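Local coordinates for protein Rho guanine nucleotide exchange factor 11 (Homo sapiens, PDB 5JHH) that probably activates Rho-family GTPases by promoting exchange of bound GDP for GTP through its Dbl homology domain, which is followed by a pleckstrin homology (PH) domain, at residues N317-R322 and E364-A369; K245-T250 and L280-Q285; N28-T33 and P174-S179. All coordinates share one frame; numbering follows the deposited sequence.

Interaction 1: residues N317-R322 and E364-A369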
# COMPACT_ATOMS: atom_id res chain seq x y z
N ASN A 317 -8.20 14.21 -26.62
CA ASN A 317 -8.50 15.62 -26.90
C ASN A 317 -9.75 15.83 -27.75
O ASN A 317 -10.14 16.98 -27.99
CB ASN A 317 -7.31 16.29 -27.60
CG ASN A 317 -6.95 15.62 -28.89
OD1 ASN A 317 -7.70 14.80 -29.41
ND2 ASN A 317 -5.78 15.92 -29.39
N ALA A 318 -10.35 14.73 -28.18
CA ALA A 318 -11.50 14.71 -29.08
C ALA A 318 -12.63 13.86 -28.51
O ALA A 318 -13.33 13.14 -29.25
CB ALA A 318 -11.07 14.16 -30.44
N VAL A 319 -12.79 13.88 -27.18
CA VAL A 319 -13.90 13.18 -26.56
C VAL A 319 -14.43 13.91 -25.36
O VAL A 319 -13.76 14.76 -24.76
CB VAL A 319 -13.60 11.72 -26.13
CG1 VAL A 319 -13.02 10.86 -27.24
CG2 VAL A 319 -12.69 11.69 -24.92
N LEU A 320 -15.65 13.53 -25.01
CA LEU A 320 -16.32 13.95 -23.79
C LEU A 320 -16.75 12.72 -22.99
O LEU A 320 -16.99 11.65 -23.55
CB LEU A 320 -17.58 14.77 -24.13
CG LEU A 320 -17.34 16.01 -24.98
CD1 LEU A 320 -18.69 16.69 -25.20
CD2 LEU A 320 -16.34 16.98 -24.36
N ILE A 321 -16.90 12.89 -21.68
CA ILE A 321 -17.14 11.78 -20.78
C ILE A 321 -18.47 12.05 -20.08
O ILE A 321 -18.66 13.12 -19.52
CB ILE A 321 -16.02 11.71 -19.70
CG1 ILE A 321 -14.63 11.66 -20.35
CG2 ILE A 321 -16.23 10.52 -18.77
CD1 ILE A 321 -14.38 10.46 -21.24
N ARG A 322 -19.40 11.10 -20.10
CA ARG A 322 -20.65 11.36 -19.42
C ARG A 322 -21.14 10.17 -18.58
O ARG A 322 -21.07 9.04 -19.00
CB ARG A 322 -21.71 11.81 -20.41
CG ARG A 322 -22.99 12.40 -19.77
CD ARG A 322 -23.96 12.75 -20.88
NE ARG A 322 -25.31 13.08 -20.46
CZ ARG A 322 -25.75 14.30 -20.17
NH1 ARG A 322 -24.94 15.35 -20.15
NH2 ARG A 322 -27.03 14.48 -19.87
N GLU A 364 -10.02 13.86 -15.81
CA GLU A 364 -8.76 14.55 -15.55
C GLU A 364 -7.88 14.48 -16.80
O GLU A 364 -7.38 15.48 -17.30
CB GLU A 364 -8.08 13.97 -14.28
CG GLU A 364 -6.71 14.54 -13.89
CD GLU A 364 -6.70 16.05 -13.55
OE1 GLU A 364 -7.76 16.73 -13.55
OE2 GLU A 364 -5.59 16.58 -13.29
N ALA A 365 -7.78 13.30 -17.38
CA ALA A 365 -6.86 13.13 -18.50
C ALA A 365 -7.32 13.94 -19.69
O ALA A 365 -6.51 14.46 -20.43
CB ALA A 365 -6.79 11.68 -18.88
N VAL A 366 -8.63 14.02 -19.86
CA VAL A 366 -9.22 14.83 -20.91
C VAL A 366 -8.94 16.32 -20.71
O VAL A 366 -8.56 16.98 -21.66
CB VAL A 366 -10.75 14.59 -21.08
CG1 VAL A 366 -11.43 15.71 -21.88
CG2 VAL A 366 -10.97 13.25 -21.77
N ARG A 367 -9.09 16.83 -19.49
CA ARG A 367 -8.74 18.22 -19.22
C ARG A 367 -7.28 18.55 -19.63
O ARG A 367 -7.02 19.61 -20.17
CB ARG A 367 -8.96 18.55 -17.76
CG ARG A 367 -9.87 19.74 -17.54
CD ARG A 367 -10.97 19.39 -16.54
NE ARG A 367 -10.46 18.51 -15.48
CZ ARG A 367 -11.18 17.60 -14.80
NH1 ARG A 367 -12.47 17.43 -15.05
NH2 ARG A 367 -10.60 16.85 -13.86
N ASN A 368 -6.36 17.62 -19.43
CA ASN A 368 -4.95 17.84 -19.76
C ASN A 368 -4.55 17.42 -21.16
O ASN A 368 -3.42 17.64 -21.57
CB ASN A 368 -4.08 17.11 -18.75
CG ASN A 368 -4.36 17.56 -17.35
OD1 ASN A 368 -4.57 18.75 -17.11
ND2 ASN A 368 -4.46 16.61 -16.42
N ALA A 369 -5.46 16.82 -21.91
CA ALA A 369 -5.10 16.35 -23.25
C ALA A 369 -5.00 17.53 -24.23
O ALA A 369 -4.35 17.43 -25.26
CB ALA A 369 -6.10 15.33 -23.76
OXT ALA A 369 -5.59 18.59 -24.04

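Interaction 2: residues K245-T250 and L280-Q285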
# COMPACT_ATOMS: atom_id res chain seq x y z
N LYS A 245 -1.79 1.55 -36.63
CA LYS A 245 -1.33 0.21 -37.01
C LYS A 245 0.05 -0.10 -36.42
O LYS A 245 0.38 -1.27 -36.18
CB LYS A 245 -1.32 0.06 -38.55
CG LYS A 245 -0.45 1.04 -39.34
CD LYS A 245 -0.87 1.06 -40.81
CE LYS A 245 -0.07 2.05 -41.65
NZ LYS A 245 1.27 1.50 -42.03
N SER A 246 0.83 0.95 -36.18
CA SER A 246 2.15 0.81 -35.59
C SER A 246 2.19 1.43 -34.18
O SER A 246 3.26 1.81 -33.67
CB SER A 246 3.18 1.48 -36.51
OG SER A 246 2.86 2.85 -36.62
N LEU A 247 1.03 1.50 -33.53
CA LEU A 247 0.94 1.95 -32.14
C LEU A 247 1.98 1.30 -31.23
O LEU A 247 1.99 0.06 -31.07
CB LEU A 247 -0.44 1.63 -31.56
CG LEU A 247 -0.57 1.98 -30.07
CD1 LEU A 247 -0.34 3.47 -29.84
CD2 LEU A 247 -1.90 1.55 -29.48
N ASP A 248 2.80 2.14 -30.61
CA ASP A 248 3.84 1.67 -29.71
C ASP A 248 3.58 2.09 -28.27
O ASP A 248 3.81 3.24 -27.91
CB ASP A 248 5.19 2.19 -30.13
CG ASP A 248 6.30 1.57 -29.32
OD1 ASP A 248 5.99 0.95 -28.27
OD2 ASP A 248 7.46 1.65 -29.74
N LEU A 249 3.15 1.15 -27.44
CA LEU A 249 2.81 1.48 -26.06
C LEU A 249 4.00 2.01 -25.26
O LEU A 249 3.83 2.83 -24.39
CB LEU A 249 2.23 0.26 -25.35
CG LEU A 249 1.01 -0.33 -26.06
CD1 LEU A 249 0.57 -1.60 -25.34
CD2 LEU A 249 -0.13 0.66 -26.15
N THR A 250 5.19 1.56 -25.61
CA THR A 250 6.41 1.90 -24.91
C THR A 250 6.69 3.39 -24.82
O THR A 250 7.48 3.80 -23.99
CB THR A 250 7.59 1.18 -25.58
OG1 THR A 250 7.51 -0.20 -25.21
CG2 THR A 250 8.96 1.74 -25.15
N LEU A 280 -4.32 8.91 -25.23
CA LEU A 280 -5.21 7.94 -25.87
C LEU A 280 -5.87 7.02 -24.85
O LEU A 280 -5.25 6.66 -23.87
CB LEU A 280 -4.44 7.04 -26.84
CG LEU A 280 -3.59 7.79 -27.87
CD1 LEU A 280 -2.70 6.84 -28.65
CD2 LEU A 280 -4.50 8.60 -28.78
N LEU A 281 -7.11 6.64 -25.14
CA LEU A 281 -7.76 5.48 -24.54
C LEU A 281 -7.71 4.32 -25.54
O LEU A 281 -8.12 4.49 -26.68
CB LEU A 281 -9.21 5.79 -24.26
CG LEU A 281 -10.01 4.72 -23.52
CD1 LEU A 281 -9.51 4.64 -22.09
CD2 LEU A 281 -11.52 5.01 -23.55
N VAL A 282 -7.18 3.15 -25.15
CA VAL A 282 -7.00 2.05 -26.10
C VAL A 282 -7.77 0.83 -25.63
O VAL A 282 -7.68 0.43 -24.47
CB VAL A 282 -5.52 1.74 -26.50
CG1 VAL A 282 -4.55 2.82 -26.08
CG2 VAL A 282 -5.05 0.40 -25.99
N LEU A 283 -8.58 0.29 -26.55
CA LEU A 283 -9.48 -0.81 -26.25
C LEU A 283 -8.92 -2.11 -26.81
O LEU A 283 -8.66 -2.23 -28.02
CB LEU A 283 -10.85 -0.53 -26.84
CG LEU A 283 -11.43 0.85 -26.54
CD1 LEU A 283 -12.65 1.11 -27.41
CD2 LEU A 283 -11.81 0.96 -25.08
N LEU A 284 -8.68 -3.07 -25.93
CA LEU A 284 -8.02 -4.28 -26.33
C LEU A 284 -8.91 -5.43 -26.00
O LEU A 284 -9.67 -5.40 -25.03
CB LEU A 284 -6.69 -4.43 -25.61
CG LEU A 284 -5.62 -3.37 -25.90
CD1 LEU A 284 -4.42 -3.56 -24.99
CD2 LEU A 284 -5.19 -3.45 -27.36
N GLN A 285 -8.79 -6.45 -26.85
CA GLN A 285 -9.45 -7.71 -26.63
C GLN A 285 -8.43 -8.74 -26.19
O GLN A 285 -7.38 -8.87 -26.81
CB GLN A 285 -10.10 -8.15 -27.92
CG GLN A 285 -11.34 -8.98 -27.74
CD GLN A 285 -12.03 -9.22 -29.05
OE1 GLN A 285 -11.63 -8.68 -30.09
NE2 GLN A 285 -13.07 -10.04 -29.02

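Interaction 3: residues N28-T33 and P174-S179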
# COMPACT_ATOMS: atom_id res chain seq x y z
N ASN A 28 11.40 8.45 21.77
CA ASN A 28 12.08 7.24 22.06
C ASN A 28 11.71 6.19 21.00
O ASN A 28 12.58 5.53 20.49
CB ASN A 28 11.72 6.78 23.44
CG ASN A 28 12.41 5.50 23.83
OD1 ASN A 28 11.76 4.47 24.04
ND2 ASN A 28 13.72 5.56 23.96
N GLU A 29 10.42 6.03 20.69
CA GLU A 29 10.02 5.04 19.70
C GLU A 29 10.71 5.28 18.34
O GLU A 29 11.22 4.36 17.72
CB GLU A 29 8.49 5.04 19.51
CG GLU A 29 8.06 3.85 18.66
CD GLU A 29 6.61 3.81 18.25
OE1 GLU A 29 5.85 4.78 18.51
OE2 GLU A 29 6.24 2.78 17.64
N LEU A 30 10.74 6.53 17.91
CA LEU A 30 11.45 6.90 16.72
C LEU A 30 12.87 6.41 16.75
O LEU A 30 13.31 5.71 15.83
CB LEU A 30 11.43 8.40 16.53
CG LEU A 30 12.35 8.91 15.44
CD1 LEU A 30 11.84 8.50 14.07
CD2 LEU A 30 12.43 10.42 15.52
N PHE A 31 13.59 6.74 17.81
CA PHE A 31 14.97 6.31 17.93
C PHE A 31 15.11 4.82 17.93
O PHE A 31 15.96 4.28 17.23
CB PHE A 31 15.63 6.87 19.19
CG PHE A 31 15.89 8.37 19.16
CD1 PHE A 31 15.48 9.16 18.11
CD2 PHE A 31 16.49 8.98 20.24
CE1 PHE A 31 15.72 10.52 18.11
CE2 PHE A 31 16.74 10.33 20.24
CZ PHE A 31 16.37 11.11 19.18
N VAL A 32 14.31 4.13 18.72
CA VAL A 32 14.48 2.70 18.89
C VAL A 32 14.11 2.00 17.59
O VAL A 32 14.77 1.07 17.19
CB VAL A 32 13.65 2.18 20.07
CG1 VAL A 32 13.67 0.66 20.12
CG2 VAL A 32 14.23 2.71 21.37
N THR A 33 13.07 2.46 16.92
CA THR A 33 12.70 1.82 15.68
C THR A 33 13.62 2.20 14.50
O THR A 33 13.75 1.46 13.53
CB THR A 33 11.30 2.17 15.29
OG1 THR A 33 11.17 3.61 15.25
CG2 THR A 33 10.33 1.54 16.28
N PRO A 174 6.12 10.22 8.78
CA PRO A 174 5.14 11.26 8.95
C PRO A 174 4.30 11.01 10.17
O PRO A 174 3.93 11.94 10.91
CB PRO A 174 4.28 11.17 7.68
CG PRO A 174 5.21 10.50 6.67
CD PRO A 174 5.97 9.53 7.50
N LEU A 175 4.01 9.75 10.40
CA LEU A 175 3.16 9.40 11.52
C LEU A 175 3.92 9.64 12.81
O LEU A 175 3.37 10.16 13.76
CB LEU A 175 2.75 7.94 11.42
CG LEU A 175 1.82 7.51 10.28
CD1 LEU A 175 1.69 5.97 10.28
CD2 LEU A 175 0.45 8.12 10.48
N LEU A 176 5.19 9.27 12.84
CA LEU A 176 5.96 9.54 14.01
C LEU A 176 6.15 11.03 14.20
O LEU A 176 6.18 11.46 15.34
CB LEU A 176 7.30 8.83 14.00
CG LEU A 176 7.15 7.32 14.19
CD1 LEU A 176 8.37 6.62 13.58
CD2 LEU A 176 7.03 7.00 15.68
N LEU A 177 6.25 11.81 13.12
CA LEU A 177 6.39 13.26 13.29
C LEU A 177 5.07 13.91 13.77
O LEU A 177 5.08 14.77 14.66
CB LEU A 177 6.96 13.94 12.04
CG LEU A 177 8.44 13.61 11.77
CD1 LEU A 177 8.89 13.89 10.33
CD2 LEU A 177 9.33 14.39 12.69
N GLU A 178 3.94 13.47 13.22
CA GLU A 178 2.63 14.02 13.61
C GLU A 178 2.45 13.83 15.10
O GLU A 178 2.11 14.75 15.81
CB GLU A 178 1.48 13.39 12.83
CG GLU A 178 1.26 14.05 11.47
CD GLU A 178 0.61 13.13 10.43
OE1 GLU A 178 -0.34 12.42 10.79
OE2 GLU A 178 1.05 13.11 9.24
N SER A 179 2.78 12.66 15.59
CA SER A 179 2.65 12.41 17.00
C SER A 179 3.63 13.21 17.90
O SER A 179 3.27 13.62 19.01
CB SER A 179 2.78 10.92 17.26
OG SER A 179 3.16 10.75 18.60

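Interaction 1: residues N317-R322 and E364-A369
Asn317 meets Ala369 through backbone and CB atoms rather than through its flat amide: Ala369 CB lies 3.7 Å from Asn317 N, and Asn317 CB is 3.9 Å from Ala369 O. The flat group with a well-defined edge partner is the guanidinium of Arg367, and that partner belongs to its own helix. Arg367 NH2 donates to Glu364 OE1 over 2.9 Å, the oxygen lying only 10° out of the guanidinium plane and offering its anti lone pair, the one directed away from OE2. On the other carboxylate oxygen, Asn368 ND2 makes a weak bond. These polar bonds lie within residues 364-368, and the segments meet without polar bonds, largely through aliphatic carbons.

Val366 is central to that meeting. Its first torsion (164°) sets CG1 anti to the backbone N and CG2 anti to the carbonyl carbon, so that the two methyls reach different parts of residues 319-321. CG1 of Val366 lies 3.8 Å from Val319 O, a backbone contact. CG2 of Val366 touches CG2 of Val319 at 3.9 Å, the two side chains crossing obliquely, and CG1 of Ile321 at 4.2 Å. Ile321 also packs on Met359, Leu362 and Glu363, one to two turns earlier in helix 352-368, while Leu316 lies against Ala365 and Ala369. Strand 319-323, paired with strand 330-335, is thereby packed against the C-terminal helix, the element that closes one end of the PH-domain barrel.

No hydrogen bond or salt bridge joins the segments. The 214 Å² buried between them rests on van der Waals contact, partly between methyls of Val319, Ile321 and Val366 and partly of methyl groups against backbone atoms. Val319 is buried, whereas the last residue of the deposited chain, Ala369, meets Asn317 just before the strand, where both are exposed.

Interaction 2: residues K245-T250 and L280-Q285
The side chain of Leu247 reaches strand 280-287 because its CG stands anti to the backbone N (chi1 176°) and the fork at CG then splits its methyls between two strand residues. CD1 of Leu247 approaches CD1 of Leu280 at 4.3 Å, while CD2 of Leu247 faces CG1 of Val282 at 4.5 Å. Val282 is modelled nearly eclipsed, with chi1 at -14°, a departure from the staggered positions; in this orientation CG1 is the branch nearest Leu247. Both distances are at the loose end of methyl packing, in keeping with the modest 133 Å² buried.

The strand supplies this surface by its alternation. Leu280, Val282 and Leu284 direct CB toward the loop, whereas Leu281 and Leu283 belong to the other face and pack on Val274 and Leu272 of strand 269-277. Leu293 touches both Leu247 and Leu284, adding a further apolar neighbour.

Polar bonds next to the leucine are consistent with a defined loop shape. Asp248 OD1 accepts from Thr250 N at 2.8 Å, completing an Asx turn; the donor comes from above the carboxylate, 40° out of its plane. Gln225 of helix 189-227 spans the same backbone, taking a bond from Leu249 N and giving one to Leu247 O.

Gln225 thus bonds the loop to the long helix leading out of the Dbl homology domain, on which Leu249 also packs through Tyr224, while the contact with the strand is apolar. With all three touching residues buried and no polar bond between the segments, the attachment to the strand is hydrophobic in nature.

Interaction 3: residues N28-T33 and P174-S179
Segments 28-33 and 174-179 run nearly antiparallel, their axes at 155° and 10.6 Å apart at closest approach, with Leu30 and Leu176 nearest in register. That spacing is bridged by Leu176, which directs its two methyls at different residues of the facing helix. CD1 of Leu176 meets CD1 of Leu30 at 4.0 Å; CD2 of Leu176 touches OE1 of Glu29 at 3.8 Å, the two side chains crossing at about a right angle. Glu29 reaches there as an extended chain, its CG anti to the backbone N (chi1 -170°).

The carboxylate of Glu29 is not left to this apolar neighbour. Glu29 OE1 is hydrogen-bonded to an aromatic side chain and to the backbone of another protein's chain, and OE2 to that chain's backbone, so Leu176 lies beside a carboxylate fixed from elsewhere. This is consistent with the GTPase-binding surface of Dbl homology domains. One turn on, Thr33 OG1 donates to Glu29 O over 2.6 Å, a carbonyl that also accepts from Thr33 N.

Around the pair, Met101 of helix 98-105 packs on both Leu30 and Leu177. Behind helix 165-182, kinked at Pro174, lies helix 189-227: Cys201 and Leu205 touch Pro174, and Arg202 forms a salt bridge with Glu178. The contact thus belongs to the helical bundle of the RhoGEF domain.

Along the chain, interaction 3 comes first, then interaction 2, then interaction 1, each closing before the next opens. Interactions 1 and 2 lie within the PH domain and reach the same mixed sheet, their centres about 17 Å apart and their nearest atoms about 7 Å, without touching. Interaction 3 sits in the RhoGEF helical bundle on the opposite side of the chain's centre, about 43 Å from interaction 1 and about 46 Å from interaction 2, centre to centre. Helix 189-227 spans this gap, packing near interaction 3 and holding the loop of interaction 2. Of the three, only interaction 3 has segments that meet the other protein's chain; interactions 1 and 2 pack the PH domain internally.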